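Local coordinates for 5,10-methylenetetrahydrofolate dehydrogenase (Bombyx mori, PDB 5ZF1), which catalyses the oxidation of 5,10-methylenetetrahydrofolate in folate metabolism, probably with NADP+ as the electron acceptor, at residues P33-I39 with I62-N68; P135-P139 with N288-A292; A2-D6 with A267-P272; R159-I164 with N212-T218; I127-C131 with M172-M177. One frame throughout, in Å; residues are numbered along the deposited sequence.

In the fold
Contact 3 opens at the N terminus, and its loop, which closes at 267-272, holds contacts 1, 4 and 5. Contact 1 closes first, within the catalytic domain. The other three then open in turn: contact 5 at 127-131, contact 2 at 135-139 and contact 4 at 159-164. Contact 5 closes at 172-177, so it crosses both 2 and 4. Contact 4 closes at 212-218, nested inside contact 2. Contact 2 closes last, at 288-292, and crosses contact 3. Contacts 3 and 4 share the six-stranded parallel sheet, and contact 5 packs on it through Ile174. Helix 277-298 in contact 2 returns to the strands of contact 1, where Thr289 touches Pro33 and Ile35.

Contact 1. Residues P33-I39 with I62-N68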
# COMPACT_ATOMS: atom_id res chain seq x y z
N PRO B 33 14.82 -24.65 8.41
CA PRO B 33 14.29 -23.94 7.24
C PRO B 33 15.20 -24.08 6.04
O PRO B 33 16.42 -24.07 6.17
CB PRO B 33 14.22 -22.48 7.72
CG PRO B 33 14.25 -22.53 9.18
CD PRO B 33 15.07 -23.76 9.55
N THR B 34 14.59 -24.18 4.85
CA THR B 34 15.32 -24.34 3.60
C THR B 34 14.96 -23.22 2.65
O THR B 34 13.80 -22.83 2.55
CB THR B 34 14.99 -25.68 2.94
OG1 THR B 34 13.59 -25.74 2.67
CG2 THR B 34 15.38 -26.84 3.87
N ILE B 35 15.97 -22.71 1.93
CA ILE B 35 15.80 -21.66 0.93
C ILE B 35 16.49 -22.08 -0.36
O ILE B 35 17.57 -22.68 -0.35
CB ILE B 35 16.33 -20.30 1.43
CG1 ILE B 35 16.12 -19.22 0.36
CG2 ILE B 35 17.79 -20.36 1.83
CD1 ILE B 35 16.52 -17.84 0.81
N ARG B 36 15.84 -21.78 -1.48
CA ARG B 36 16.40 -21.97 -2.81
C ARG B 36 16.49 -20.61 -3.48
O ARG B 36 15.49 -19.90 -3.56
CB ARG B 36 15.54 -22.92 -3.64
CG ARG B 36 15.31 -24.27 -2.98
CD ARG B 36 16.59 -25.11 -2.97
NE ARG B 36 16.39 -26.40 -2.31
CZ ARG B 36 16.77 -26.68 -1.07
NH1 ARG B 36 17.40 -25.77 -0.33
NH2 ARG B 36 16.53 -27.88 -0.56
N CYS B 37 17.69 -20.25 -3.93
CA CYS B 37 17.93 -18.98 -4.60
C CYS B 37 18.20 -19.24 -6.07
O CYS B 37 19.19 -19.90 -6.41
CB CYS B 37 19.10 -18.24 -3.96
SG CYS B 37 18.92 -17.88 -2.19
N ILE B 38 17.34 -18.71 -6.94
CA ILE B 38 17.49 -18.88 -8.38
C ILE B 38 18.31 -17.72 -8.92
O ILE B 38 17.99 -16.55 -8.66
CB ILE B 38 16.13 -18.97 -9.08
CG1 ILE B 38 15.39 -20.23 -8.65
CG2 ILE B 38 16.31 -18.96 -10.59
CD1 ILE B 38 13.98 -20.34 -9.20
N ILE B 39 19.37 -18.05 -9.65
CA ILE B 39 20.31 -17.10 -10.24
C ILE B 39 20.24 -17.28 -11.75
O ILE B 39 20.52 -18.37 -12.26
CB ILE B 39 21.75 -17.33 -9.75
CG1 ILE B 39 22.03 -16.62 -8.44
CG2 ILE B 39 22.74 -16.79 -10.76
CD1 ILE B 39 22.15 -15.13 -8.62
N ILE B 62 20.10 -22.25 8.53
CA ILE B 62 19.19 -22.42 7.40
C ILE B 62 19.95 -23.15 6.29
O ILE B 62 21.14 -22.89 6.07
CB ILE B 62 18.67 -21.04 6.95
CG1 ILE B 62 17.69 -20.51 8.00
CG2 ILE B 62 18.04 -21.09 5.54
CD1 ILE B 62 17.24 -19.08 7.76
N ASP B 63 19.29 -24.08 5.62
CA ASP B 63 19.91 -24.84 4.54
C ASP B 63 19.58 -24.17 3.21
O ASP B 63 18.43 -24.22 2.77
CB ASP B 63 19.44 -26.29 4.55
CG ASP B 63 19.70 -26.96 5.86
OD1 ASP B 63 20.60 -26.50 6.60
OD2 ASP B 63 19.00 -27.95 6.16
N ALA B 64 20.59 -23.59 2.59
CA ALA B 64 20.43 -22.84 1.35
C ALA B 64 21.05 -23.61 0.18
O ALA B 64 22.09 -24.26 0.33
CB ALA B 64 21.09 -21.46 1.47
N LEU B 65 20.40 -23.52 -0.97
CA LEU B 65 20.90 -24.12 -2.20
C LEU B 65 20.68 -23.12 -3.33
O LEU B 65 19.59 -22.55 -3.44
CB LEU B 65 20.20 -25.44 -2.51
CG LEU B 65 20.67 -26.23 -3.72
CD1 LEU B 65 21.19 -27.60 -3.28
CD2 LEU B 65 19.54 -26.38 -4.73
N THR B 66 21.71 -22.90 -4.14
CA THR B 66 21.62 -21.96 -5.26
C THR B 66 21.36 -22.73 -6.54
O THR B 66 22.05 -23.71 -6.83
CB THR B 66 22.91 -21.15 -5.38
OG1 THR B 66 23.16 -20.46 -4.15
CG2 THR B 66 22.79 -20.13 -6.51
N ILE B 67 20.37 -22.29 -7.30
CA ILE B 67 20.04 -22.89 -8.59
C ILE B 67 20.45 -21.90 -9.66
O ILE B 67 19.86 -20.82 -9.79
CB ILE B 67 18.55 -23.23 -8.70
CG1 ILE B 67 18.18 -24.32 -7.69
CG2 ILE B 67 18.23 -23.69 -10.11
CD1 ILE B 67 16.99 -23.96 -6.84
N ASN B 68 21.48 -22.25 -10.43
CA ASN B 68 22.01 -21.37 -11.46
C ASN B 68 21.33 -21.66 -12.79
O ASN B 68 21.17 -22.83 -13.17
CB ASN B 68 23.53 -21.54 -11.58
CG ASN B 68 24.26 -21.12 -10.33
OD1 ASN B 68 24.69 -19.96 -10.20
ND2 ASN B 68 24.43 -22.05 -9.40
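Strands 34-39 and 63-68 run parallel, with an angle of 22° between their directions and axes 4.6 Å apart at closest approach. Thr34 pairs with Asp63, and the register holds through Ile39 and Asn68. Six backbone hydrogen bonds form the ladder. Asp63 N donates to Pro33 O (2.9 Å), Ile35 N to Asp63 O (3.0 Å), Leu65 N to Ile35 O (3.0 Å), Cys37 N to Leu65 O (3.0 Å), Ile67 N to Cys37 O (2.8 Å) and Ile39 N to Ile67 O (2.8 Å). On one face Ile35 CG2 meets Ala64 CB at 3.5 Å; it also reaches Ile62 CG2, just before the strand, at 3.8 Å. On the other, Arg36 CB touches Ile67 CD1 at 3.7 Å. The Arg36 side chain bends back, and its NH1 donates to Ile35 O at 3.1 Å, an acceptor shared with Leu65 N. The pair belongs to a beta-alpha-beta unit, strand 34-40, helix 44-60 and strand 63-69. Helix 44-60 covers Ile39 and Thr66, while helix 277-298 meets Pro33, Ile35 and Ile62. Across the sheet, helix 75-87 packs on Ile38. Arg36 and Ile38 pair onward with strand 93-96, so strand 34-40 is the middle one of three.

Contact 2. Residues P135-P139 with N288-A292; sequences PTIVP and NTFQA
Two side-chain amides, one turn apart on helix segment 288-292, pin the backbone of an irregular, extended loop, 135-139, to helix 277-298, with a bridging water between. Ile137 and Asn288 come nearest, with CA atoms 6.5 Å apart. Asn288 (chi1 m, chi2 near 0°) and Gln291 (chi1 and chi2 t, chi3 near -34°) both point at the loop. Asn288 ND2 donates to Val138 O at 2.8 Å and also to Ile119 O. Gln291 NE2 donates to Thr136 O at 2.9 Å. One water links three more groups. It accepts from Val138 N (2.9 Å) and donates to Asn288 OD1 (2.8 Å) and Gln291 OE1 (2.7 Å). Thr136 OG1 is bonded to Asn126 O. Ile137 (m, t) packs its CG2 on Asn288 ND2 at 3.7 Å and its CD1 on Ala292 CB at 4.3 Å. The loop links helix 124-131 to helix 140-151, with Pro139 as N-cap of the latter. Val138 also touches Met177 of helix 171-178, and Phe290 faces helix 7-26.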
# COMPACT_ATOMS: atom_id res chain seq x y z
N PRO B 135 -0.65 -9.28 9.07
CA PRO B 135 0.61 -10.04 9.10
C PRO B 135 0.93 -10.67 7.75
O PRO B 135 0.07 -11.28 7.11
CB PRO B 135 0.35 -11.12 10.17
CG PRO B 135 -0.80 -10.62 10.97
CD PRO B 135 -1.64 -9.82 10.02
N THR B 136 2.18 -10.55 7.33
CA THR B 136 2.54 -11.00 5.99
C THR B 136 4.04 -11.31 5.97
O THR B 136 4.71 -11.28 7.00
CB THR B 136 2.13 -9.95 4.95
OG1 THR B 136 2.25 -10.47 3.62
CG2 THR B 136 3.00 -8.70 5.04
N ILE B 137 4.56 -11.64 4.79
CA ILE B 137 6.00 -11.63 4.56
C ILE B 137 6.35 -10.25 4.01
O ILE B 137 5.86 -9.85 2.95
CB ILE B 137 6.43 -12.73 3.59
CG1 ILE B 137 6.03 -14.09 4.15
CG2 ILE B 137 7.95 -12.63 3.35
CD1 ILE B 137 6.51 -15.29 3.34
N VAL B 138 7.19 -9.53 4.74
CA VAL B 138 7.51 -8.13 4.42
C VAL B 138 8.82 -8.06 3.65
O VAL B 138 9.75 -8.83 3.95
CB VAL B 138 7.58 -7.31 5.72
CG1 VAL B 138 7.95 -5.89 5.42
CG2 VAL B 138 6.26 -7.40 6.48
N PRO B 139 8.95 -7.18 2.65
CA PRO B 139 10.21 -7.08 1.91
C PRO B 139 11.38 -6.78 2.84
O PRO B 139 11.25 -6.03 3.81
CB PRO B 139 9.95 -5.93 0.93
CG PRO B 139 8.45 -5.98 0.73
CD PRO B 139 7.88 -6.35 2.06
N ASN B 288 12.81 -13.92 7.39
CA ASN B 288 11.64 -14.26 6.59
C ASN B 288 11.59 -15.75 6.26
O ASN B 288 10.51 -16.33 6.21
CB ASN B 288 11.62 -13.45 5.29
CG ASN B 288 11.22 -12.01 5.50
OD1 ASN B 288 10.91 -11.61 6.62
ND2 ASN B 288 11.18 -11.24 4.41
N THR B 289 12.75 -16.37 6.04
CA THR B 289 12.78 -17.80 5.75
C THR B 289 12.34 -18.61 6.96
O THR B 289 11.54 -19.55 6.84
CB THR B 289 14.18 -18.21 5.28
OG1 THR B 289 14.55 -17.46 4.12
CG2 THR B 289 14.23 -19.70 4.92
N PHE B 290 12.83 -18.23 8.14
CA PHE B 290 12.41 -18.84 9.40
C PHE B 290 10.93 -18.60 9.65
O PHE B 290 10.20 -19.52 10.05
CB PHE B 290 13.27 -18.28 10.54
CG PHE B 290 12.96 -18.87 11.89
CD1 PHE B 290 12.54 -20.19 12.02
CD2 PHE B 290 13.11 -18.10 13.04
CE1 PHE B 290 12.26 -20.72 13.26
CE2 PHE B 290 12.84 -18.63 14.28
CZ PHE B 290 12.42 -19.94 14.39
N GLN B 291 10.45 -17.37 9.42
CA GLN B 291 9.02 -17.09 9.56
C GLN B 291 8.18 -17.98 8.65
O GLN B 291 7.15 -18.51 9.06
CB GLN B 291 8.75 -15.62 9.27
CG GLN B 291 7.30 -15.18 9.42
CD GLN B 291 7.03 -13.88 8.66
OE1 GLN B 291 7.90 -13.02 8.57
NE2 GLN B 291 5.81 -13.72 8.15
N ALA B 292 8.60 -18.12 7.39
CA ALA B 292 7.84 -18.95 6.46
C ALA B 292 7.83 -20.41 6.89
O ALA B 292 6.78 -21.07 6.87
CB ALA B 292 8.39 -18.81 5.04
O HOH W 1 8.34 -10.68 7.20

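Contact 3. Residues A2-D6 with A267-P272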
# COMPACT_ATOMS: atom_id res chain seq x y z
N ALA B 2 26.78 12.48 15.76
CA ALA B 2 25.62 11.61 15.81
C ALA B 2 26.01 10.19 16.20
O ALA B 2 27.11 9.72 15.91
CB ALA B 2 24.92 11.58 14.45
N ARG B 3 25.08 9.50 16.88
CA ARG B 3 25.22 8.06 17.08
C ARG B 3 25.30 7.36 15.73
O ARG B 3 24.67 7.77 14.75
CB ARG B 3 24.03 7.49 17.84
CG ARG B 3 23.62 8.23 19.09
CD ARG B 3 22.27 7.70 19.54
NE ARG B 3 22.22 6.24 19.55
CZ ARG B 3 21.10 5.53 19.50
NH1 ARG B 3 19.92 6.14 19.41
NH2 ARG B 3 21.15 4.21 19.51
N ILE B 4 26.04 6.26 15.70
CA ILE B 4 26.24 5.50 14.47
C ILE B 4 25.26 4.34 14.45
O ILE B 4 25.25 3.50 15.36
CB ILE B 4 27.69 5.01 14.34
CG1 ILE B 4 28.66 6.11 14.80
CG2 ILE B 4 28.00 4.61 12.91
CD1 ILE B 4 28.70 7.32 13.89
N LEU B 5 24.42 4.28 13.42
CA LEU B 5 23.48 3.17 13.24
C LEU B 5 24.13 2.14 12.32
O LEU B 5 23.80 2.02 11.14
CB LEU B 5 22.15 3.66 12.69
CG LEU B 5 21.54 4.88 13.38
CD1 LEU B 5 20.53 5.58 12.46
CD2 LEU B 5 20.89 4.46 14.69
N ASP B 6 25.06 1.37 12.89
CA ASP B 6 25.87 0.42 12.12
C ASP B 6 25.07 -0.85 11.85
O ASP B 6 24.94 -1.71 12.73
CB ASP B 6 27.16 0.10 12.87
CG ASP B 6 28.02 -0.92 12.14
OD1 ASP B 6 27.87 -1.07 10.91
OD2 ASP B 6 28.85 -1.57 12.81
N ALA B 267 22.89 15.67 12.98
CA ALA B 267 21.93 14.61 13.23
C ALA B 267 22.14 14.00 14.61
O ALA B 267 23.23 14.06 15.19
CB ALA B 267 22.06 13.51 12.17
N GLY B 268 21.07 13.41 15.14
CA GLY B 268 21.17 12.64 16.38
C GLY B 268 21.66 11.22 16.17
O GLY B 268 22.30 10.65 17.05
N ALA B 269 21.36 10.63 15.01
CA ALA B 269 21.76 9.26 14.72
C ALA B 269 21.86 9.16 13.20
O ALA B 269 21.08 9.80 12.51
CB ALA B 269 20.77 8.24 15.27
N ILE B 270 22.82 8.38 12.70
CA ILE B 270 23.06 8.34 11.26
C ILE B 270 23.65 6.99 10.87
O ILE B 270 24.42 6.38 11.62
CB ILE B 270 23.99 9.50 10.83
CG1 ILE B 270 24.03 9.65 9.31
CG2 ILE B 270 25.40 9.30 11.41
CD1 ILE B 270 24.85 10.87 8.85
N THR B 271 23.30 6.53 9.67
CA THR B 271 24.02 5.41 9.10
C THR B 271 25.46 5.81 8.78
O THR B 271 25.70 6.92 8.30
CB THR B 271 23.33 4.91 7.83
OG1 THR B 271 22.81 6.04 7.11
CG2 THR B 271 22.18 3.99 8.21
N PRO B 272 26.43 4.94 9.04
CA PRO B 272 27.81 5.19 8.63
C PRO B 272 27.97 4.94 7.13
O PRO B 272 27.01 4.64 6.42
CB PRO B 272 28.61 4.17 9.44
CG PRO B 272 27.65 3.00 9.55
CD PRO B 272 26.27 3.63 9.70
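Three backbone hydrogen bonds join the chain's first residues to segment 267-272 as a short parallel pair. Arg3 N donates to Gly268 O (3.0 Å), Ile270 N to Arg3 O (2.8 Å) and Leu5 N to Ile270 O (2.8 Å, nearly straight). Arg3 is thus level with Ala269, and Ile4 with Ile270. Two CA-H...O contacts accompany the ladder, with Ala269 CA 3.3 Å from Arg3 O and Ile4 CA 3.5 Å from Ile270 O. Strand 3-4 thereby adds an edge strand to the parallel sheet of the Rossmann-type NAD(P)-binding domain, although more than 260 residues separate the two segments. Strand 269-270 pairs on its other side with strand 236-239. Apolar contacts lie on both faces. Ala2 CB meets Ile270 CG2 at 3.8 Å, and Ile4 CG2 meets Pro272 CB at 3.6 Å. Leu5 CD2 touches Ala269 CB at 3.8 Å, beside Thr236 and Ile238. The polar side chains find partners outside the pair: Arg3 NH1 bonds Phe152 O, Thr271 OG1 bonds Asp239 N, and Asp6, at the N-cap of helix 7-26, bonds Lys8 N through OD1.

Contact 4. Residues R159-I164 with N212-T218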
# COMPACT_ATOMS: atom_id res chain seq x y z
N ARG B 159 5.94 10.89 15.38
CA ARG B 159 7.06 11.70 14.89
C ARG B 159 6.91 11.91 13.39
O ARG B 159 6.25 11.14 12.70
CB ARG B 159 8.40 11.03 15.20
CG ARG B 159 8.99 11.42 16.60
CD ARG B 159 8.06 11.01 17.72
NE ARG B 159 8.59 11.44 19.03
CZ ARG B 159 8.17 10.94 20.18
NH1 ARG B 159 7.24 10.00 20.19
NH2 ARG B 159 8.72 11.37 21.31
N ASN B 160 7.57 12.96 12.89
CA ASN B 160 7.56 13.30 11.46
C ASN B 160 8.64 12.50 10.74
O ASN B 160 9.83 12.68 11.00
CB ASN B 160 7.84 14.80 11.28
CG ASN B 160 6.68 15.68 11.72
OD1 ASN B 160 5.60 15.20 12.04
ND2 ASN B 160 6.93 16.98 11.74
N ALA B 161 8.23 11.65 9.79
CA ALA B 161 9.17 10.83 9.04
C ALA B 161 9.03 11.17 7.58
O ALA B 161 7.91 11.26 7.06
CB ALA B 161 8.93 9.32 9.26
N VAL B 162 10.15 11.44 6.92
CA VAL B 162 10.16 11.66 5.48
C VAL B 162 10.85 10.46 4.84
O VAL B 162 11.97 10.11 5.23
CB VAL B 162 10.89 12.97 5.11
CG1 VAL B 162 11.07 13.08 3.57
CG2 VAL B 162 10.13 14.16 5.67
N VAL B 163 10.20 9.86 3.85
CA VAL B 163 10.81 8.79 3.07
C VAL B 163 11.04 9.37 1.69
O VAL B 163 10.08 9.79 1.04
CB VAL B 163 9.92 7.55 2.99
CG1 VAL B 163 10.61 6.47 2.13
CG2 VAL B 163 9.59 7.00 4.40
N ILE B 164 12.30 9.40 1.25
CA ILE B 164 12.65 9.92 -0.08
C ILE B 164 12.78 8.70 -0.99
O ILE B 164 13.75 7.94 -0.88
CB ILE B 164 13.94 10.75 -0.06
CG1 ILE B 164 13.83 11.89 0.94
CG2 ILE B 164 14.22 11.33 -1.49
CD1 ILE B 164 15.09 12.67 1.17
N ASN B 212 11.84 19.77 8.82
CA ASN B 212 10.88 19.54 9.88
C ASN B 212 10.78 18.08 10.28
O ASN B 212 9.91 17.73 11.09
CB ASN B 212 9.51 20.07 9.45
CG ASN B 212 9.52 21.58 9.26
OD1 ASN B 212 9.37 22.07 8.14
ND2 ASN B 212 9.74 22.31 10.34
N ALA B 213 11.65 17.22 9.76
CA ALA B 213 11.53 15.78 9.96
C ALA B 213 12.34 15.34 11.17
O ALA B 213 13.48 15.75 11.35
CB ALA B 213 12.01 15.01 8.72
N ASP B 214 11.74 14.46 11.97
CA ASP B 214 12.51 13.76 12.99
C ASP B 214 13.29 12.58 12.44
O ASP B 214 14.30 12.18 13.03
CB ASP B 214 11.55 13.28 14.07
CG ASP B 214 10.74 14.41 14.63
OD1 ASP B 214 11.37 15.36 15.14
OD2 ASP B 214 9.49 14.36 14.53
N ILE B 215 12.85 12.01 11.32
CA ILE B 215 13.49 10.86 10.69
C ILE B 215 13.48 11.12 9.20
O ILE B 215 12.44 11.50 8.67
CB ILE B 215 12.75 9.54 10.99
CG1 ILE B 215 12.72 9.26 12.51
CG2 ILE B 215 13.39 8.37 10.28
CD1 ILE B 215 11.66 8.22 12.89
N ILE B 216 14.62 10.93 8.55
CA ILE B 216 14.71 10.93 7.08
C ILE B 216 15.28 9.60 6.63
O ILE B 216 16.33 9.16 7.13
CB ILE B 216 15.59 12.08 6.55
CG1 ILE B 216 15.09 13.43 7.05
CG2 ILE B 216 15.63 12.07 4.96
CD1 ILE B 216 16.07 14.59 6.67
N ILE B 217 14.59 8.95 5.70
CA ILE B 217 15.03 7.70 5.11
C ILE B 217 15.18 7.94 3.62
O ILE B 217 14.21 8.28 2.95
CB ILE B 217 14.03 6.56 5.38
CG1 ILE B 217 14.02 6.24 6.87
CG2 ILE B 217 14.39 5.33 4.55
CD1 ILE B 217 12.77 5.54 7.34
N THR B 218 16.41 7.79 3.09
CA THR B 218 16.67 7.96 1.66
C THR B 218 16.70 6.58 1.00
O THR B 218 17.66 5.83 1.21
CB THR B 218 17.97 8.72 1.38
OG1 THR B 218 19.11 7.94 1.79
CG2 THR B 218 18.00 10.07 2.07
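Mostly aliphatic side chains line both faces of this parallel pair. On one face Ile164 CD1 lies 3.9 Å from Ile216 CG2, and Val162 CG2 lies 3.7 Å from Ala213 CB; helix 203-211 covers this face. On the other, Ala161 CB is 4.2 Å from Ile215 CB, and helix 171-178 packs on Val163 and Ile217. Between the faces runs the ladder: Val162 N donates to Ile215 O (2.9 Å), Ile217 N to Val162 O (2.9 Å) and Ile164 N to Ile217 O (2.8 Å). The polar edge centres on Asn160. Its O accepts from Ile215 N (3.1 Å) and weakly from Asp214 N (2.8 Å). Its N donates to Asp214 OD2 (2.9 Å), and its ND2 to Asn212 O (3.1 Å). Asp214 OD1 also forms a salt bridge with Lys232. Tyr209 of the second subunit packs on Asn160. Strand 160-164 lies between 215-218 and 193-197, so the chain crosses to either side of it, as expected for the parallel sheet of a Rossmann NAD(P)-binding domain.

Contact 5. Residues I127-C131 with M172-M177; sequences IGRLC and MPIAMM
Leu130, Met176 and Cys131 bury the most surface where helix segments 127-131 and 172-177 meet. Both backbones are alpha-helical. The short axes come no closer than 10.5 Å, and their directions differ by 32°. The nearest CA atoms, those of Cys131 and Met176, are 6.4 Å apart. Leu130 (t, p) inserts between three side chains: its CD2 lies 3.7 Å from Pro173 CB, its CD1 3.6 Å from Met177 CE and its CG 4.1 Å from Met176 CG. Met176 (t, p, p) points at the other helix, and its CG is 3.7 Å from Leu130 O. In the NAD(P)-binding domain, helix 171-178 follows strand 160-164 and lies against the parallel sheet. Helix 124-131 packs on the side turned from the sheet, toward the subunit interface. Cys131 (m) sets its SG 3.5 Å from Met176 CE and 3.8 Å from Met172 SD. Met172 (t, m, m) also brings CE to 4.0 Å from Ile127 CG2. Cys131 and Met176 each pack on the same residue of the second subunit.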
# COMPACT_ATOMS: atom_id res chain seq x y z
N ILE B 127 2.22 -8.20 -0.66
CA ILE B 127 2.21 -6.74 -0.64
C ILE B 127 0.84 -6.24 -0.22
O ILE B 127 0.72 -5.28 0.56
CB ILE B 127 2.61 -6.19 -2.03
CG1 ILE B 127 4.08 -6.50 -2.32
CG2 ILE B 127 2.33 -4.68 -2.12
CD1 ILE B 127 5.06 -5.64 -1.54
N GLY B 128 -0.21 -6.88 -0.72
CA GLY B 128 -1.55 -6.49 -0.32
C GLY B 128 -1.76 -6.59 1.18
O GLY B 128 -2.31 -5.67 1.79
N ARG B 129 -1.30 -7.67 1.79
CA ARG B 129 -1.45 -7.82 3.23
C ARG B 129 -0.63 -6.77 3.98
O ARG B 129 -1.08 -6.24 5.01
CB ARG B 129 -1.07 -9.24 3.66
CG ARG B 129 -2.06 -10.31 3.16
CD ARG B 129 -1.71 -11.71 3.66
NE ARG B 129 -1.75 -11.79 5.11
CZ ARG B 129 -2.85 -12.02 5.83
NH1 ARG B 129 -4.02 -12.20 5.23
NH2 ARG B 129 -2.77 -12.07 7.15
N LEU B 130 0.57 -6.45 3.49
CA LEU B 130 1.34 -5.37 4.10
C LEU B 130 0.55 -4.08 4.10
O LEU B 130 0.51 -3.36 5.11
CB LEU B 130 2.66 -5.16 3.35
CG LEU B 130 3.53 -4.01 3.86
CD1 LEU B 130 4.00 -4.32 5.25
CD2 LEU B 130 4.70 -3.73 2.94
N CYS B 131 -0.11 -3.77 2.98
CA CYS B 131 -0.68 -2.45 2.81
C CYS B 131 -2.00 -2.29 3.55
O CYS B 131 -2.38 -1.16 3.86
CB CYS B 131 -0.83 -2.15 1.31
SG CYS B 131 0.79 -1.84 0.55
N MET B 172 8.12 2.24 -0.99
CA MET B 172 6.72 2.12 -0.61
C MET B 172 6.56 1.24 0.63
O MET B 172 5.85 1.64 1.57
CB MET B 172 5.89 1.62 -1.80
CG MET B 172 4.39 1.53 -1.55
SD MET B 172 3.91 -0.06 -0.80
CE MET B 172 4.27 -1.20 -2.16
N PRO B 173 7.16 0.05 0.69
CA PRO B 173 7.00 -0.74 1.92
C PRO B 173 7.58 -0.06 3.14
O PRO B 173 7.04 -0.22 4.23
CB PRO B 173 7.74 -2.05 1.59
CG PRO B 173 7.78 -2.11 0.09
CD PRO B 173 7.86 -0.69 -0.37
N ILE B 174 8.65 0.72 3.00
CA ILE B 174 9.17 1.46 4.16
C ILE B 174 8.13 2.45 4.66
O ILE B 174 7.82 2.50 5.86
CB ILE B 174 10.49 2.17 3.80
CG1 ILE B 174 11.61 1.14 3.65
CG2 ILE B 174 10.82 3.22 4.89
CD1 ILE B 174 12.94 1.72 3.22
N ALA B 175 7.58 3.27 3.76
CA ALA B 175 6.57 4.24 4.18
C ALA B 175 5.37 3.56 4.79
O ALA B 175 4.81 4.04 5.79
CB ALA B 175 6.14 5.11 2.99
N MET B 176 4.94 2.42 4.20
CA MET B 176 3.75 1.73 4.70
C MET B 176 3.94 1.28 6.14
O MET B 176 3.04 1.43 6.97
CB MET B 176 3.42 0.54 3.79
CG MET B 176 2.08 -0.13 4.08
SD MET B 176 0.60 0.88 3.75
CE MET B 176 0.75 1.30 2.02
N MET B 177 5.10 0.72 6.45
CA MET B 177 5.40 0.24 7.80
C MET B 177 5.54 1.39 8.78
O MET B 177 5.14 1.29 9.94
CB MET B 177 6.69 -0.57 7.82
CG MET B 177 6.87 -1.50 6.68
SD MET B 177 7.37 -3.07 7.30
CE MET B 177 5.85 -3.40 8.15